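PDB 5HQA: alpha-glucosidase, which hydrolyses alpha-glucosides as a family 97 glycoside hydrolase that is activated by chloride and holds a calcium ion. Local coordinates for residues 80-85 and 98-103; 110-115 and 224-229. One frame throughout, in Å; residues are numbered along the deposited sequence.

Interaction 1: 80-85 and 98-103; sequences HNEVTV and SVRFKA. With FMT (formic acid), chain I.
Asn81, Val83 and Val85 face Ala103, Phe101 and Val99 as the hydrogen-bonded pairs of an antiparallel ladder. Strands 80-85 and 98-103 run 164° apart, with their axes 4.6 Å from each other at closest. Two backbone bonds close each of these pairs; Phe101 N, for example, meets Val83 O at 2.8 Å. The non-hydrogen-bonded pairs Glu82-Lys102 and Thr84-Arg100 lie between. The two strands form the hairpin of 75-89 and 95-104.

Arg100 lies on the same face as Glu82, Thr84 and Lys102. Its CG, placed anti to the backbone N (chi1 -176°), comes near both Glu82 OE2 and Thr84 OG1. NH1 donates to Glu82 OE2 at 2.7 Å in a salt bridge. The oxygen sits near the guanidinium plane and is met nearly along its C-O axis. Carboxylate and guanidinium planes stand 83° apart. Thr84 OG1 lies over one guanidinium face, 3.0 Å from NH1, at too poor an angle for a bond. Arg100 NH2 binds O1 of a formic acid at 3.3 Å; this molecule is probably from the crystallisation liquor and is also held by Gln60. An alanine at Arg100 would probably leave Glu82 OE2 without its charged mate and the formic acid with a weaker hold.

Glu82 OE1 accepts from His80 NE2 at 3.2 Å, in the imidazole plane and on the anti side of the carboxylate. Lys102 CD lies over the His80 ring, 3.9 Å from its centroid. On the other face Val83 CG1 packs on Phe101 CB, and Ile12, Ile14 and Val3 touch the Phe101 side chain.

His80 ND1 is hydrogen-bonded to Asp78, so carboxylates at both ring nitrogens would tend to favour a charged imidazole, while nearby Lys102 would oppose it.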
loop_
_atom_site.group_PDB
_atom_site.type_symbol
_atom_site.label_atom_id
_atom_site.label_comp_id
_atom_site.label_asym_id
_atom_site.label_seq_id
_atom_site.Cartn_x
_atom_site.Cartn_y
_atom_site.Cartn_z
ATOM N N HIS A 80 -20.249 3.204 12.858
ATOM C CA HIS A 80 -19.403 3.243 14.040
ATOM C C HIS A 80 -20.088 4.051 15.128
ATOM O O HIS A 80 -20.974 4.869 14.862
ATOM C CB HIS A 80 -18.009 3.822 13.732
ATOM C CG HIS A 80 -18.005 5.292 13.431
ATOM N ND1 HIS A 80 -18.096 5.791 12.146
ATOM C CD2 HIS A 80 -17.890 6.371 14.246
ATOM C CE1 HIS A 80 -18.050 7.113 12.185
ATOM N NE2 HIS A 80 -17.931 7.489 13.448
ATOM N N ASN A 81 -19.685 3.785 16.365
ATOM C CA ASN A 81 -19.993 4.666 17.478
ATOM C C ASN A 81 -18.770 5.523 17.766
ATOM O O ASN A 81 -17.633 5.106 17.546
ATOM C CB ASN A 81 -20.399 3.878 18.721
ATOM C CG ASN A 81 -21.715 3.164 18.543
ATOM O OD1 ASN A 81 -22.649 3.708 17.944
ATOM N ND2 ASN A 81 -21.804 1.939 19.050
ATOM N N GLU A 82 -19.016 6.730 18.254
ATOM C CA GLU A 82 -17.980 7.738 18.396
ATOM C C GLU A 82 -18.088 8.363 19.776
ATOM O O GLU A 82 -19.194 8.587 20.274
ATOM C CB GLU A 82 -18.142 8.797 17.308
ATOM C CG GLU A 82 -17.072 9.868 17.231
ATOM C CD GLU A 82 -17.237 10.709 15.968
ATOM O OE1 GLU A 82 -17.887 10.230 15.013
ATOM O OE2 GLU A 82 -16.741 11.847 15.924
ATOM N N VAL A 83 -16.949 8.623 20.408
ATOM C CA VAL A 83 -16.939 9.413 21.633
ATOM C C VAL A 83 -15.755 10.365 21.581
ATOM O O VAL A 83 -14.650 9.983 21.184
ATOM C CB VAL A 83 -16.898 8.542 22.908
ATOM C CG1 VAL A 83 -15.569 7.796 23.037
ATOM C CG2 VAL A 83 -17.178 9.415 24.163
ATOM N N THR A 84 -15.998 11.617 21.956
ATOM C CA THR A 84 -14.938 12.595 22.136
ATOM C C THR A 84 -14.762 12.803 23.633
ATOM O O THR A 84 -15.712 13.187 24.328
ATOM C CB THR A 84 -15.266 13.904 21.426
ATOM O OG1 THR A 84 -15.502 13.636 20.038
ATOM C CG2 THR A 84 -14.103 14.875 21.557
ATOM N N VAL A 85 -13.560 12.518 24.128
ATOM C CA VAL A 85 -13.237 12.606 25.547
ATOM C C VAL A 85 -12.360 13.829 25.743
ATOM O O VAL A 85 -11.305 13.940 25.113
ATOM C CB VAL A 85 -12.524 11.338 26.039
ATOM C CG1 VAL A 85 -12.284 11.424 27.531
ATOM C CG2 VAL A 85 -13.341 10.103 25.683
ATOM N N SER A 98 -8.524 16.891 23.631
ATOM C CA SER A 98 -9.531 15.861 23.495
ATOM C C SER A 98 -8.976 14.717 22.668
ATOM O O SER A 98 -8.048 14.895 21.876
ATOM C CB SER A 98 -10.809 16.415 22.854
ATOM O OG SER A 98 -11.391 17.407 23.691
ATOM N N VAL A 99 -9.531 13.531 22.875
ATOM C CA VAL A 99 -9.255 12.387 22.019
ATOM C C VAL A 99 -10.591 11.890 21.485
ATOM O O VAL A 99 -11.538 11.689 22.257
ATOM C CB VAL A 99 -8.496 11.275 22.763
ATOM C CG1 VAL A 99 -8.145 10.159 21.801
ATOM C CG2 VAL A 99 -7.204 11.825 23.346
ATOM N N ARG A 100 -10.676 11.733 20.170
ATOM C CA ARG A 100 -11.882 11.245 19.514
ATOM C C ARG A 100 -11.654 9.780 19.176
ATOM O O ARG A 100 -10.662 9.450 18.524
ATOM C CB ARG A 100 -12.179 12.055 18.253
ATOM C CG ARG A 100 -13.485 11.684 17.543
ATOM C CD ARG A 100 -13.711 12.566 16.301
ATOM N NE ARG A 100 -13.683 13.982 16.660
ATOM C CZ ARG A 100 -14.743 14.697 17.032
ATOM N NH1 ARG A 100 -15.960 14.155 17.083
ATOM N NH2 ARG A 100 -14.578 15.972 17.356
ATOM N N PHE A 101 -12.552 8.909 19.638
ATOM C CA PHE A 101 -12.503 7.474 19.356
ATOM C C PHE A 101 -13.665 7.089 18.458
ATOM O O PHE A 101 -14.805 7.485 18.719
ATOM C CB PHE A 101 -12.587 6.645 20.637
ATOM C CG PHE A 101 -11.419 6.820 21.557
ATOM C CD1 PHE A 101 -10.398 5.877 21.593
ATOM C CD2 PHE A 101 -11.348 7.917 22.394
ATOM C CE1 PHE A 101 -9.318 6.033 22.445
ATOM C CE2 PHE A 101 -10.275 8.073 23.255
ATOM C CZ PHE A 101 -9.258 7.131 23.272
ATOM N N LYS A 102 -13.385 6.296 17.424
ATOM C CA LYS A 102 -14.419 5.716 16.575
ATOM C C LYS A 102 -14.307 4.203 16.671
ATOM O O LYS A 102 -13.241 3.644 16.402
ATOM C CB LYS A 102 -14.279 6.182 15.124
ATOM C CG LYS A 102 -14.560 7.667 14.916
ATOM C CD LYS A 102 -14.453 8.050 13.454
ATOM C CE LYS A 102 -14.939 9.465 13.199
ATOM N NZ LYS A 102 -15.029 9.734 11.730
ATOM N N ALA A 103 -15.393 3.545 17.065
ATOM C CA ALA A 103 -15.396 2.099 17.267
ATOM C C ALA A 103 -16.244 1.464 16.174
ATOM O O ALA A 103 -17.461 1.692 16.117
ATOM C CB ALA A 103 -15.928 1.746 18.655
HETATM C C FMT I . -18.020 16.353 19.116
HETATM O O1 FMT I . -16.926 16.734 19.533
HETATM O O2 FMT I . -18.391 16.477 17.944
#

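Interaction 2: 110-115 and 224-229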
loop_
_atom_site.group_PDB
_atom_site.type_symbol
_atom_site.label_atom_id
_atom_site.label_comp_id
_atom_site.label_asym_id
_atom_site.label_seq_id
_atom_site.Cartn_x
_atom_site.Cartn_y
_atom_site.Cartn_z
ATOM N N PHE A 110 -8.470 6.331 16.714
ATOM C CA PHE A 110 -8.535 7.486 17.606
ATOM C C PHE A 110 -7.516 8.539 17.190
ATOM O O PHE A 110 -6.489 8.233 16.577
ATOM C CB PHE A 110 -8.351 7.099 19.099
ATOM C CG PHE A 110 -7.000 6.513 19.442
ATOM C CD1 PHE A 110 -5.960 7.330 19.853
ATOM C CD2 PHE A 110 -6.794 5.138 19.391
ATOM C CE1 PHE A 110 -4.717 6.794 20.185
ATOM C CE2 PHE A 110 -5.556 4.589 19.722
ATOM C CZ PHE A 110 -4.513 5.423 20.117
ATOM N N ARG A 111 -7.823 9.793 17.518
ATOM C CA ARG A 111 -6.890 10.878 17.249
ATOM C C ARG A 111 -7.030 11.926 18.335
ATOM O O ARG A 111 -8.062 12.030 19.003
ATOM C CB ARG A 111 -7.119 11.513 15.872
ATOM C CG ARG A 111 -8.354 12.396 15.815
ATOM C CD ARG A 111 -8.449 13.109 14.483
ATOM N NE ARG A 111 -9.586 14.023 14.456
ATOM C CZ ARG A 111 -10.041 14.602 13.353
ATOM N NH1 ARG A 111 -9.457 14.365 12.182
ATOM N NH2 ARG A 111 -11.084 15.417 13.419
ATOM N N TYR A 112 -5.959 12.686 18.526
ATOM C CA TYR A 112 -5.975 13.806 19.452
ATOM C C TYR A 112 -6.468 15.043 18.732
ATOM O O TYR A 112 -6.152 15.258 17.558
ATOM C CB TYR A 112 -4.584 14.095 19.990
ATOM C CG TYR A 112 -3.884 12.984 20.733
ATOM C CD1 TYR A 112 -3.277 11.927 20.053
ATOM C CD2 TYR A 112 -3.765 13.030 22.122
ATOM C CE1 TYR A 112 -2.585 10.931 20.745
ATOM C CE2 TYR A 112 -3.090 12.045 22.815
ATOM C CZ TYR A 112 -2.494 11.003 22.123
ATOM O OH TYR A 112 -1.813 10.041 22.836
ATOM N N GLU A 113 -7.223 15.868 19.445
ATOM C CA GLU A 113 -7.643 17.172 18.951
ATOM C C GLU A 113 -7.272 18.183 20.024
ATOM O O GLU A 113 -7.881 18.211 21.097
ATOM C CB GLU A 113 -9.140 17.185 18.621
ATOM C CG GLU A 113 -9.460 16.198 17.495
ATOM C CD GLU A 113 -10.945 16.043 17.201
ATOM O OE1 GLU A 113 -11.766 16.776 17.800
ATOM O OE2 GLU A 113 -11.288 15.169 16.363
ATOM N N VAL A 114 -6.231 18.964 19.757
ATOM C CA VAL A 114 -5.715 19.943 20.708
ATOM C C VAL A 114 -6.253 21.311 20.298
ATOM O O VAL A 114 -5.883 21.812 19.225
ATOM C CB VAL A 114 -4.183 19.942 20.755
ATOM C CG1 VAL A 114 -3.703 20.955 21.788
ATOM C CG2 VAL A 114 -3.685 18.557 21.101
ATOM N N PRO A 115 -7.098 21.937 21.102
ATOM C CA PRO A 115 -7.745 23.183 20.691
ATOM C C PRO A 115 -6.858 24.391 20.952
ATOM O O PRO A 115 -5.863 24.331 21.672
ATOM C CB PRO A 115 -8.979 23.224 21.591
ATOM C CG PRO A 115 -8.454 22.645 22.887
ATOM C CD PRO A 115 -7.521 21.516 22.450
ATOM N N PHE A 224 -3.983 21.897 16.827
ATOM C CA PHE A 224 -3.638 20.860 15.865
ATOM C C PHE A 224 -4.342 19.567 16.239
ATOM O O PHE A 224 -4.763 19.373 17.384
ATOM C CB PHE A 224 -2.121 20.621 15.801
ATOM C CG PHE A 224 -1.546 19.999 17.054
ATOM C CD1 PHE A 224 -1.152 20.790 18.117
ATOM C CD2 PHE A 224 -1.384 18.621 17.155
ATOM C CE1 PHE A 224 -0.617 20.220 19.262
ATOM C CE2 PHE A 224 -0.851 18.051 18.298
ATOM C CZ PHE A 224 -0.469 18.847 19.347
ATOM N N ASN A 225 -4.451 18.679 15.253
ATOM C CA ASN A 225 -4.894 17.308 15.448
ATOM C C ASN A 225 -3.766 16.374 15.036
ATOM O O ASN A 225 -2.856 16.771 14.307
ATOM C CB ASN A 225 -6.151 16.994 14.623
ATOM C CG ASN A 225 -7.289 17.950 14.908
ATOM O OD1 ASN A 225 -7.396 18.500 16.004
ATOM N ND2 ASN A 225 -8.148 18.157 13.920
ATOM N N THR A 226 -3.813 15.137 15.516
ATOM C CA THR A 226 -2.946 14.090 14.993
ATOM C C THR A 226 -3.661 13.333 13.889
ATOM O O THR A 226 -4.884 13.423 13.737
ATOM C CB THR A 226 -2.552 13.118 16.101
ATOM O OG1 THR A 226 -3.711 12.389 16.521
ATOM C CG2 THR A 226 -1.921 13.848 17.290
ATOM N N PRO A 227 -2.930 12.543 13.104
ATOM C CA PRO A 227 -3.588 11.519 12.288
ATOM C C PRO A 227 -4.308 10.529 13.191
ATOM O O PRO A 227 -4.119 10.500 14.408
ATOM C CB PRO A 227 -2.430 10.851 11.529
ATOM C CG PRO A 227 -1.282 11.850 11.605
ATOM C CD PRO A 227 -1.464 12.541 12.930
ATOM N N TRP A 228 -5.145 9.697 12.581
ATOM C CA TRP A 228 -5.789 8.625 13.325
ATOM C C TRP A 228 -4.792 7.509 13.618
ATOM O O TRP A 228 -3.969 7.163 12.774
ATOM C CB TRP A 228 -6.967 8.068 12.524
ATOM C CG TRP A 228 -8.056 9.067 12.329
ATOM C CD1 TRP A 228 -8.180 9.966 11.307
ATOM C CD2 TRP A 228 -9.180 9.280 13.195
ATOM N NE1 TRP A 228 -9.316 10.731 11.488
ATOM C CE2 TRP A 228 -9.946 10.328 12.636
ATOM C CE3 TRP A 228 -9.610 8.686 14.388
ATOM C CZ2 TRP A 228 -11.128 10.791 13.227
ATOM C CZ3 TRP A 228 -10.787 9.151 14.982
ATOM C CH2 TRP A 228 -11.526 10.192 14.402
ATOM N N ARG A 229 -4.856 6.960 14.824
ATOM C CA ARG A 229 -4.175 5.714 15.167
ATOM C C ARG A 229 -5.208 4.602 15.058
ATOM O O ARG A 229 -6.316 4.748 15.586
ATOM C CB ARG A 229 -3.605 5.771 16.584
ATOM C CG ARG A 229 -2.346 6.614 16.744
ATOM C CD ARG A 229 -2.610 8.125 16.659
ATOM N NE ARG A 229 -1.345 8.861 16.572
ATOM C CZ ARG A 229 -0.635 8.981 15.451
ATOM N NH1 ARG A 229 -1.071 8.433 14.313
ATOM N NH2 ARG A 229 0.514 9.651 15.465
HETATM O O HOH W 1 -6.679 13.575 11.734
#
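Phe110 with Arg229 and Val114 with Phe224 are hydrogen-bonded antiparallel pairs that join strands 107-114 and 224-234 in the long sheet of the N-terminal domain. The register slips by one residue between them, where the second strand is interrupted around Thr226 and Pro227. Thr226 spans the break. Its OG1 lies between the backbone N and the carbonyl carbon (chi1 68°), accepts from Tyr112 N at 3.0 Å and donates to Pro227 O. Thr226 N in turn bonds Tyr112 O at 3.1 Å.

Arg111 lies across Trp228. Its CG stands 3.9 Å from the centroid of the six-membered ring, only 1° off the normal. The guanidinium continues over the indole, its plane tilted 23° from the ring, with CZ2 of Trp228 under its rim. The side-chain amide of Asn225 covers the opposite guanidinium face. Arg111 grips Glu113 side-on, with two nitrogens on one oxygen. Arg111 NE meets Glu113 OE2 at 2.8 Å from the anti side. NH2 reaches the same oxygen from above the carboxylate plane. Glu113 OE2 is also salt-bridged to Arg100 of the neighbouring strand. Arg111 NH1 donates to a water, which donates to Thr226 O.

This sheet packs face to face on a second antiparallel sheet, consistent with the galactose mutarotase-like sandwich of the family. Tyr112, Phe110 and Phe224 point into the layer between the sheets. Tyr112 OH bonds Thr130 and the backbone N of Gly39, and Thr226 OG1 sits at the edge of the Tyr112 ring. Arg229 CB lies over the Phe110 ring, 3.9 Å from its centroid, while the Arg229 guanidinium makes salt bridges to Glu128 and Glu186. Val114 CG2 covers a face of Phe224 toward the rim, 4.0 Å from the centroid. Phe40 meets the Phe224 ring edge-to-face.

How the interactions relate
Interactions 1 and 2 lie in one sheet, with centres about 11 Å apart. Strand 95-104 of interaction 1 is the direct neighbour of strand 107-114 of interaction 2. The two ladders therefore run on into each other: Ser98 O is 2.7 Å from Glu113 N, a probable hydrogen bond. On the polar face Arg100 NE bridges to Glu113 OE2 at 2.7 Å, linking Glu82, Arg100, Glu113 and Arg111 into one run of alternating charges across three strands. Trp228 also touches Arg100 and Lys102. On the other face the rings of Phe101 and Phe110 meet. Both contacts lie away from the glycan pocket and its calcium site.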